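Local coordinates for putative poly(3-hydroxybutyrate) depolymerase LpqC (Bordetella parapertussis 12822, PDB 3D0K), which is probably an alpha/beta-hydrolase that cleaves ester bonds, possibly those of poly(3-hydroxybutyrate), at residues F145-G150 / A171-W176. Numbering follows the deposited sequence.
Sequences FGHSAG and AANPGW. With SO4 (sulfate ion), chain E; SO4 (sulfate ion), chain G.
His-147, at the end of strand 142-147, and Asn-173, just past the end of the neighbouring parallel strand 168-172, lie side by side and point the same way, the imidazole and amide planes turned 69° from each other. Asn-173 ND2 comes in at the imidazole edge, near the ring plane, 3.1 Å from His-147 CE1, while Asn-173 OD1 accepts a hydrogen bond from the backbone of Gly-213 on the next strand. With CG anti to the backbone N (chi1 179°), the His-147 ring reaches the asparagine; its ND1 lies 4.0 Å from Ala-172 CB. Phe-145 CE1 packs against Ala-172 CB at 3.7 Å. Two backbone bonds join the strand ends: Ala-172 N to Gly-146 O (2.8 Å) and, past the end of strand 142-147, Ser-148 N to Ala-172 O (2.9 Å). The Ala-172 carbonyl additionally receives the CA-H of His-147. Ser-148, with a positive phi of 60°, then turns sharply into helix 149-160, and Gly-175 N donates a weak bond to a sulfate bound beside this turn. The strained strand-turn-helix and its Gly-His-Ser-Ala-Gly sequence match the nucleophile elbow of alpha/beta-hydrolases, with Ser-148 the probable nucleophile of a triad with His-271 and Asp-216.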
loop_
_atom_site.group_PDB
_atom_site.type_symbol
_atom_site.label_atom_id
_atom_site.label_comp_id
_atom_site.label_asym_id
_atom_site.label_seq_id
_atom_site.Cartn_x
_atom_site.Cartn_y
_atom_site.Cartn_z
ATOM N N PHE A 145 2.927 -3.228 1.140
ATOM C CA PHE A 145 3.646 -2.572 0.026
ATOM C C PHE A 145 2.642 -2.090 -1.006
ATOM O O PHE A 145 1.653 -2.778 -1.286
ATOM C CB PHE A 145 4.583 -3.570 -0.624
ATOM C CG PHE A 145 5.164 -3.089 -1.950
ATOM C CD1 PHE A 145 6.282 -2.256 -1.978
ATOM C CD2 PHE A 145 4.576 -3.464 -3.137
ATOM C CE1 PHE A 145 6.833 -1.850 -3.170
ATOM C CE2 PHE A 145 5.091 -3.055 -4.347
ATOM C CZ PHE A 145 6.242 -2.244 -4.374
ATOM N N GLY A 146 2.870 -0.915 -1.622
ATOM C CA GLY A 146 1.993 -0.481 -2.674
ATOM C C GLY A 146 2.871 0.271 -3.674
ATOM O O GLY A 146 3.805 0.953 -3.244
ATOM N N HIS A 147 2.606 0.115 -4.964
ATOM C CA HIS A 147 3.325 0.893 -5.972
ATOM C C HIS A 147 2.359 1.791 -6.748
ATOM O O HIS A 147 1.260 1.346 -7.144
ATOM C CB HIS A 147 4.062 -0.069 -6.930
ATOM C CG HIS A 147 4.819 0.635 -8.043
ATOM N ND1 HIS A 147 6.039 1.267 -7.862
ATOM C CD2 HIS A 147 4.533 0.760 -9.351
ATOM C CE1 HIS A 147 6.462 1.767 -9.025
ATOM N NE2 HIS A 147 5.532 1.513 -9.928
ATOM N N SER A 148 2.803 3.021 -7.063
ATOM C CA SER A 148 2.016 3.910 -7.908
ATOM C C SER A 148 0.658 4.214 -7.288
ATOM O O SER A 148 0.643 4.703 -6.154
ATOM C CB SER A 148 1.916 3.438 -9.359
ATOM O OG SER A 148 1.913 4.616 -10.212
ATOM N N ALA A 149 -0.469 3.947 -7.972
ATOM C CA ALA A 149 -1.794 4.138 -7.323
ATOM C C ALA A 149 -1.893 3.382 -6.004
ATOM O O ALA A 149 -2.598 3.810 -5.079
ATOM C CB ALA A 149 -2.987 3.721 -8.247
ATOM N N GLY A 150 -1.206 2.241 -5.928
ATOM C CA GLY A 150 -1.256 1.441 -4.724
ATOM C C GLY A 150 -0.336 2.082 -3.661
ATOM O O GLY A 150 -0.545 1.878 -2.504
ATOM N N ALA A 171 5.539 2.754 0.745
ATOM C CA ALA A 171 4.792 3.270 -0.368
ATOM C C ALA A 171 5.803 3.621 -1.452
ATOM O O ALA A 171 6.734 4.384 -1.218
ATOM C CB ALA A 171 3.985 4.520 0.040
ATOM N N ALA A 172 5.663 3.008 -2.616
ATOM C CA ALA A 172 6.686 3.108 -3.614
ATOM C C ALA A 172 6.189 3.943 -4.819
ATOM O O ALA A 172 5.135 3.638 -5.385
ATOM C CB ALA A 172 7.103 1.688 -4.058
ATOM N N ASN A 173 6.943 4.947 -5.247
ATOM C CA ASN A 173 6.515 5.787 -6.415
ATOM C C ASN A 173 5.025 6.188 -6.443
ATOM O O ASN A 173 4.391 6.044 -7.479
ATOM C CB ASN A 173 6.869 5.129 -7.799
ATOM C CG ASN A 173 8.372 4.913 -7.983
ATOM O OD1 ASN A 173 9.179 5.627 -7.381
ATOM N ND2 ASN A 173 8.754 3.859 -8.757
ATOM N N PRO A 174 4.436 6.658 -5.319
ATOM C CA PRO A 174 3.077 7.203 -5.486
ATOM C C PRO A 174 3.053 8.346 -6.515
ATOM O O PRO A 174 3.992 9.159 -6.524
ATOM C CB PRO A 174 2.747 7.790 -4.086
ATOM C CG PRO A 174 3.621 6.968 -3.132
ATOM C CD PRO A 174 4.910 6.762 -3.913
ATOM N N GLY A 175 1.964 8.447 -7.307
ATOM C CA GLY A 175 1.837 9.530 -8.302
ATOM C C GLY A 175 1.698 10.905 -7.629
ATOM O O GLY A 175 2.179 11.890 -8.162
ATOM N N TRP A 176 1.045 10.974 -6.467
ATOM C CA TRP A 176 0.951 12.221 -5.698
ATOM C C TRP A 176 0.457 11.856 -4.282
ATOM O O TRP A 176 0.136 10.707 -4.026
ATOM C CB TRP A 176 0.006 13.251 -6.379
ATOM C CG TRP A 176 -1.431 12.991 -6.180
ATOM C CD1 TRP A 176 -2.147 11.905 -6.643
ATOM C CD2 TRP A 176 -2.375 13.827 -5.486
ATOM N NE1 TRP A 176 -3.462 12.021 -6.252
ATOM C CE2 TRP A 176 -3.639 13.195 -5.574
ATOM C CE3 TRP A 176 -2.281 15.067 -4.836
ATOM C CZ2 TRP A 176 -4.807 13.735 -4.989
ATOM C CZ3 TRP A 176 -3.475 15.626 -4.261
ATOM C CH2 TRP A 176 -4.696 14.954 -4.347
HETATM S S SO4 E . -0.014 6.973 -10.213
HETATM O O1 SO4 E . 0.169 6.777 -8.774
HETATM O O2 SO4 E . -1.147 7.899 -10.366
HETATM O O3 SO4 E . 1.105 7.544 -10.906
HETATM O O4 SO4 E . -0.501 5.786 -10.887
HETATM S S SO4 G . 1.983 0.832 -12.404
HETATM O O1 SO4 G . 3.387 1.022 -12.098
HETATM O O2 SO4 G . 1.329 2.124 -12.483
HETATM O O3 SO4 G . 1.837 0.123 -13.666
HETATM O O4 SO4 G . 1.394 0.006 -11.344
#